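Local coordinates for virulence protein STM3117 (Salmonella enterica subsp. enterica serovar Typhimurium, PDB 3HUH), which promotes replication of the bacterium inside host macrophages and may take part in biosynthesis and modification of the peptidoglycan layer, at residues V100-G114 / S127-I140. Sequence-based numbering, arbitrary orientation.
Sequences VVSEILQAGISIVEG and SIYIRDPDGNLIEI
Ile104 and Ile130 meet tip to tip, with CD1 of Ile104 3.7 Å from CG2 of Ile130. The same CD1 lies 3.9 Å from Ile128 CG2, so one methyl from helix 100-106 touches two residues on the same face of strand 127-131. Ile109 adds its CG2 to the Ile130 methyl from the chain that follows the helix. Toward the N-terminal end of the helix, Val100 CG1 reaches Ile140 CG2 on the adjacent strand. Helix and strand 127-131 run nearly parallel, their axes 10.0 Å apart at an angle of 18°, which suits a layer of branched aliphatic side chains between them. In Ile128, CG1 anti to the backbone N (chi1 -172°) sends the longer branch toward the returning chain, and the Ile128 and Ile111 side chains cross at about a right angle. Ile111 CG2 and Ile128 CD1 are modelled 3.2 Å apart, shorter than usual carbon-carbon contact, so the exact placement of these methyls is doubtful.

Backbone bonds fix this return. Val112 N donates to Tyr129 O at 2.8 Å, bent to 141°. The return bond, from Tyr129 N to Glu113 O at 2.9 Å, is straighter. Glu113 O also lies at the edge of the Tyr129 ring, in its plane; Glu139 CG lies over one face of that ring, offset toward its rim. A water bridges Ser110 O and Arg131 N, continuing the connection beyond the direct bonds. Arg118 binds both polar ends here, through a salt bridge to Glu113 OE1 and a hydrogen bond to Tyr129 OH.

Within the βαβββ-type module of this VOC fold, helix 97-106 thus packs on one face of the sheet formed by strands 88-93, 137-142, 123-131 and 116-120. Pro77 of the second subunit packs on Glu113 and Tyr129 across the opposite face.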
loop_
_atom_site.group_PDB
_atom_site.type_symbol
_atom_site.label_atom_id
_atom_site.label_comp_id
_atom_site.label_asym_id
_atom_site.label_seq_id
_atom_site.Cartn_x
_atom_site.Cartn_y
_atom_site.Cartn_z
ATOM N N VAL A 100 12.995 14.447 -11.224
ATOM C CA VAL A 100 12.920 13.681 -9.985
ATOM C C VAL A 100 14.245 12.958 -9.767
ATOM O O VAL A 100 14.763 12.918 -8.651
ATOM C CB VAL A 100 11.786 12.631 -10.030
ATOM C CG1 VAL A 100 11.808 11.784 -8.758
ATOM C CG2 VAL A 100 10.435 13.329 -10.173
ATOM N N VAL A 101 14.785 12.375 -10.835
ATOM C CA VAL A 101 16.066 11.676 -10.746
ATOM C C VAL A 101 17.108 12.629 -10.171
ATOM O O VAL A 101 17.831 12.285 -9.241
ATOM C CB VAL A 101 16.546 11.196 -12.137
ATOM C CG1 VAL A 101 18.008 10.780 -12.075
ATOM C CG2 VAL A 101 15.691 10.031 -12.601
ATOM N N SER A 102 17.170 13.832 -10.732
ATOM C CA SER A 102 18.117 14.841 -10.277
ATOM C C SER A 102 17.883 15.205 -8.810
ATOM O O SER A 102 18.827 15.343 -8.036
ATOM C CB SER A 102 17.996 16.092 -11.148
ATOM O OG SER A 102 18.804 17.141 -10.649
ATOM N N GLU A 103 16.617 15.350 -8.436
ATOM C CA GLU A 103 16.247 15.698 -7.069
ATOM C C GLU A 103 16.765 14.644 -6.090
ATOM O O GLU A 103 17.308 14.974 -5.033
ATOM C CB GLU A 103 14.723 15.804 -6.981
ATOM C CG GLU A 103 14.180 16.540 -5.781
ATOM C CD GLU A 103 12.673 16.722 -5.874
ATOM O OE1 GLU A 103 12.202 17.232 -6.913
ATOM O OE2 GLU A 103 11.965 16.357 -4.916
ATOM N N ILE A 104 16.605 13.374 -6.455
ATOM C CA ILE A 104 17.047 12.261 -5.621
ATOM C C ILE A 104 18.560 12.258 -5.418
ATOM O O ILE A 104 19.042 12.076 -4.303
ATOM C CB ILE A 104 16.616 10.905 -6.237
ATOM C CG1 ILE A 104 15.100 10.735 -6.090
ATOM C CG2 ILE A 104 17.378 9.750 -5.580
ATOM C CD1 ILE A 104 14.549 9.502 -6.764
ATOM N N LEU A 105 19.309 12.454 -6.500
ATOM C CA LEU A 105 20.764 12.466 -6.403
ATOM C C LEU A 105 21.254 13.649 -5.575
ATOM O O LEU A 105 22.183 13.522 -4.781
ATOM C CB LEU A 105 21.379 12.515 -7.802
ATOM C CG LEU A 105 21.126 11.276 -8.665
ATOM C CD1 LEU A 105 21.611 11.544 -10.075
ATOM C CD2 LEU A 105 21.834 10.071 -8.063
ATOM N N GLN A 106 20.620 14.803 -5.754
ATOM C CA GLN A 106 21.005 15.993 -5.010
ATOM C C GLN A 106 20.743 15.822 -3.520
ATOM O O GLN A 106 21.392 16.458 -2.692
ATOM C CB GLN A 106 20.256 17.214 -5.545
ATOM C CG GLN A 106 20.752 17.668 -6.908
ATOM C CD GLN A 106 20.026 18.897 -7.414
ATOM O OE1 GLN A 106 19.792 19.846 -6.663
ATOM N NE2 GLN A 106 19.677 18.893 -8.695
ATOM N N ALA A 107 19.796 14.951 -3.182
ATOM C CA ALA A 107 19.462 14.693 -1.786
ATOM C C ALA A 107 20.390 13.632 -1.197
ATOM O O ALA A 107 20.236 13.232 -0.042
ATOM C CB ALA A 107 18.013 14.243 -1.668
ATOM N N GLY A 108 21.350 13.175 -1.997
ATOM C CA GLY A 108 22.288 12.168 -1.531
ATOM C C GLY A 108 21.687 10.784 -1.388
ATOM O O GLY A 108 22.191 9.950 -0.636
ATOM N N ILE A 109 20.608 10.529 -2.119
ATOM C CA ILE A 109 19.937 9.239 -2.056
ATOM C C ILE A 109 20.409 8.348 -3.196
ATOM O O ILE A 109 20.496 8.784 -4.342
ATOM C CB ILE A 109 18.416 9.420 -2.153
ATOM C CG1 ILE A 109 17.951 10.376 -1.054
ATOM C CG2 ILE A 109 17.714 8.070 -2.045
ATOM C CD1 ILE A 109 16.545 10.855 -1.231
ATOM N N SER A 110 20.714 7.096 -2.878
ATOM C CA SER A 110 21.178 6.160 -3.889
ATOM C C SER A 110 20.025 5.624 -4.731
ATOM O O SER A 110 18.969 5.262 -4.208
ATOM C CB SER A 110 21.912 4.995 -3.229
ATOM O OG SER A 110 22.970 5.468 -2.410
ATOM N N ILE A 111 20.237 5.585 -6.041
ATOM C CA ILE A 111 19.236 5.074 -6.965
ATOM C C ILE A 111 19.436 3.572 -7.136
ATOM O O ILE A 111 20.456 3.127 -7.670
ATOM C CB ILE A 111 19.355 5.764 -8.339
ATOM C CG1 ILE A 111 18.963 7.239 -8.201
ATOM C CG2 ILE A 111 18.470 5.059 -9.363
ATOM C CD1 ILE A 111 19.027 8.028 -9.488
ATOM N N VAL A 112 18.466 2.788 -6.674
ATOM C CA VAL A 112 18.555 1.337 -6.781
ATOM C C VAL A 112 18.558 0.904 -8.242
ATOM O O VAL A 112 19.379 0.085 -8.655
ATOM C CB VAL A 112 17.382 0.647 -6.054
ATOM C CG1 VAL A 112 17.449 -0.857 -6.265
ATOM C CG2 VAL A 112 17.433 0.981 -4.571
ATOM N N GLU A 113 17.635 1.465 -9.014
ATOM C CA GLU A 113 17.521 1.156 -10.431
ATOM C C GLU A 113 16.715 2.242 -11.127
ATOM O O GLU A 113 15.925 2.938 -10.488
ATOM C CB GLU A 113 16.828 -0.197 -10.626
ATOM C CG GLU A 113 16.682 -0.603 -12.085
ATOM C CD GLU A 113 16.134 -2.006 -12.254
ATOM O OE1 GLU A 113 15.969 -2.442 -13.412
ATOM O OE2 GLU A 113 15.872 -2.672 -11.232
ATOM N N GLY A 114 16.923 2.390 -12.431
ATOM C CA GLY A 114 16.177 3.377 -13.183
ATOM C C GLY A 114 16.956 4.613 -13.597
ATOM O O GLY A 114 18.116 4.787 -13.208
ATOM N N SER A 127 9.981 4.523 -14.264
ATOM C CA SER A 127 10.211 4.416 -12.828
ATOM C C SER A 127 11.644 4.564 -12.352
ATOM O O SER A 127 12.589 4.169 -13.032
ATOM C CB SER A 127 9.707 3.063 -12.321
ATOM O OG SER A 127 8.335 2.867 -12.594
ATOM N N ILE A 128 11.776 5.123 -11.156
ATOM C CA ILE A 128 13.062 5.282 -10.503
ATOM C C ILE A 128 12.834 4.615 -9.145
ATOM O O ILE A 128 11.776 4.791 -8.538
ATOM C CB ILE A 128 13.433 6.776 -10.336
ATOM C CG1 ILE A 128 14.874 6.900 -9.835
ATOM C CG2 ILE A 128 12.463 7.461 -9.398
ATOM C CD1 ILE A 128 15.903 6.389 -10.830
ATOM N N TYR A 129 13.800 3.825 -8.685
ATOM C CA TYR A 129 13.666 3.122 -7.412
ATOM C C TYR A 129 14.669 3.571 -6.368
ATOM O O TYR A 129 15.853 3.738 -6.663
ATOM C CB TYR A 129 13.870 1.617 -7.597
ATOM C CG TYR A 129 12.884 0.910 -8.493
ATOM C CD1 TYR A 129 11.830 0.172 -7.952
ATOM C CD2 TYR A 129 13.039 0.922 -9.878
ATOM C CE1 TYR A 129 10.962 -0.549 -8.769
ATOM C CE2 TYR A 129 12.178 0.206 -10.704
ATOM C CZ TYR A 129 11.144 -0.531 -10.143
ATOM O OH TYR A 129 10.314 -1.272 -10.949
ATOM N N ILE A 130 14.186 3.759 -5.145
ATOM C CA ILE A 130 15.042 4.122 -4.017
ATOM C C ILE A 130 14.537 3.321 -2.824
ATOM O O ILE A 130 13.556 2.580 -2.932
ATOM C CB ILE A 130 14.984 5.638 -3.676
ATOM C CG1 ILE A 130 13.545 6.063 -3.362
ATOM C CG2 ILE A 130 15.551 6.451 -4.833
ATOM C CD1 ILE A 130 13.405 7.507 -2.945
ATOM N N ARG A 131 15.211 3.446 -1.691
ATOM C CA ARG A 131 14.787 2.734 -0.497
ATOM C C ARG A 131 14.618 3.702 0.650
ATOM O O ARG A 131 15.349 4.691 0.751
ATOM C CB ARG A 131 15.805 1.667 -0.099
ATOM C CG ARG A 131 15.808 0.465 -1.017
ATOM C CD ARG A 131 16.671 -0.658 -0.482
ATOM N NE ARG A 131 16.804 -1.713 -1.483
ATOM C CZ ARG A 131 15.835 -2.552 -1.828
ATOM N NH1 ARG A 131 14.644 -2.478 -1.244
ATOM N NH2 ARG A 131 16.049 -3.451 -2.781
ATOM N N ASP A 132 13.650 3.430 1.518
ATOM C CA ASP A 132 13.453 4.301 2.661
ATOM C C ASP A 132 14.372 3.822 3.787
ATOM O O ASP A 132 15.108 2.849 3.616
ATOM C CB ASP A 132 11.964 4.361 3.067
ATOM C CG ASP A 132 11.470 3.125 3.802
ATOM O OD1 ASP A 132 12.214 2.135 3.963
ATOM O OD2 ASP A 132 10.295 3.159 4.229
ATOM N N PRO A 133 14.360 4.502 4.940
ATOM C CA PRO A 133 15.227 4.110 6.060
ATOM C C PRO A 133 15.179 2.662 6.530
ATOM O O PRO A 133 16.172 2.144 7.062
ATOM C CB PRO A 133 14.819 5.084 7.157
ATOM C CG PRO A 133 14.505 6.316 6.387
ATOM C CD PRO A 133 13.669 5.767 5.246
ATOM N N ASP A 134 14.042 2.003 6.328
ATOM C CA ASP A 134 13.890 0.621 6.766
ATOM C C ASP A 134 14.138 -0.401 5.667
ATOM O O ASP A 134 14.085 -1.600 5.911
ATOM C CB ASP A 134 12.499 0.420 7.373
ATOM C CG ASP A 134 12.325 1.163 8.687
ATOM O OD1 ASP A 134 12.626 0.579 9.752
ATOM O OD2 ASP A 134 11.909 2.342 8.656
ATOM N N GLY A 135 14.412 0.071 4.455
ATOM C CA GLY A 135 14.671 -0.848 3.364
ATOM C C GLY A 135 13.483 -1.095 2.450
ATOM O O GLY A 135 13.572 -1.897 1.519
ATOM N N ASN A 136 12.362 -0.430 2.718
ATOM C CA ASN A 136 11.194 -0.592 1.863
ATOM C C ASN A 136 11.583 -0.096 0.474
ATOM O O ASN A 136 12.343 0.872 0.339
ATOM C CB ASN A 136 10.015 0.239 2.378
ATOM C CG ASN A 136 9.519 -0.222 3.741
ATOM O OD1 ASN A 136 9.319 0.589 4.646
ATOM N ND2 ASN A 136 9.309 -1.518 3.888
ATOM N N LEU A 137 11.082 -0.765 -0.558
ATOM C CA LEU A 137 11.382 -0.349 -1.922
ATOM C C LEU A 137 10.348 0.686 -2.341
ATOM O O LEU A 137 9.137 0.440 -2.260
ATOM C CB LEU A 137 11.340 -1.544 -2.874
ATOM C CG LEU A 137 11.717 -1.232 -4.327
ATOM C CD1 LEU A 137 13.184 -0.807 -4.411
ATOM C CD2 LEU A 137 11.462 -2.455 -5.185
ATOM N N ILE A 138 10.828 1.846 -2.772
ATOM C CA ILE A 138 9.945 2.918 -3.205
ATOM C C ILE A 138 10.179 3.192 -4.683
ATOM O O ILE A 138 11.275 3.570 -5.093
ATOM C CB ILE A 138 10.198 4.209 -2.401
ATOM C CG1 ILE A 138 10.062 3.925 -0.899
ATOM C CG2 ILE A 138 9.229 5.294 -2.848
ATOM C CD1 ILE A 138 8.719 3.346 -0.480
ATOM N N GLU A 139 9.132 2.981 -5.471
ATOM C CA GLU A 139 9.166 3.185 -6.909
ATOM C C GLU A 139 8.441 4.499 -7.181
ATOM O O GLU A 139 7.256 4.626 -6.884
ATOM C CB GLU A 139 8.447 2.014 -7.603
ATOM C CG GLU A 139 8.470 2.034 -9.132
ATOM C CD GLU A 139 7.673 0.889 -9.758
ATOM O OE1 GLU A 139 7.218 -0.008 -9.014
ATOM O OE2 GLU A 139 7.502 0.879 -11.002
ATOM N N ILE A 140 9.160 5.486 -7.707
ATOM C CA ILE A 140 8.557 6.781 -8.030
ATOM C C ILE A 140 8.424 6.800 -9.548
ATOM O O ILE A 140 9.419 6.662 -10.270
ATOM C CB ILE A 140 9.429 7.948 -7.538
ATOM C CG1 ILE A 140 9.615 7.840 -6.022
ATOM C CG2 ILE A 140 8.757 9.270 -7.867
ATOM C CD1 ILE A 140 10.670 8.755 -5.449
HETATM O O HOH W 1 18.145 4.173 -1.859
#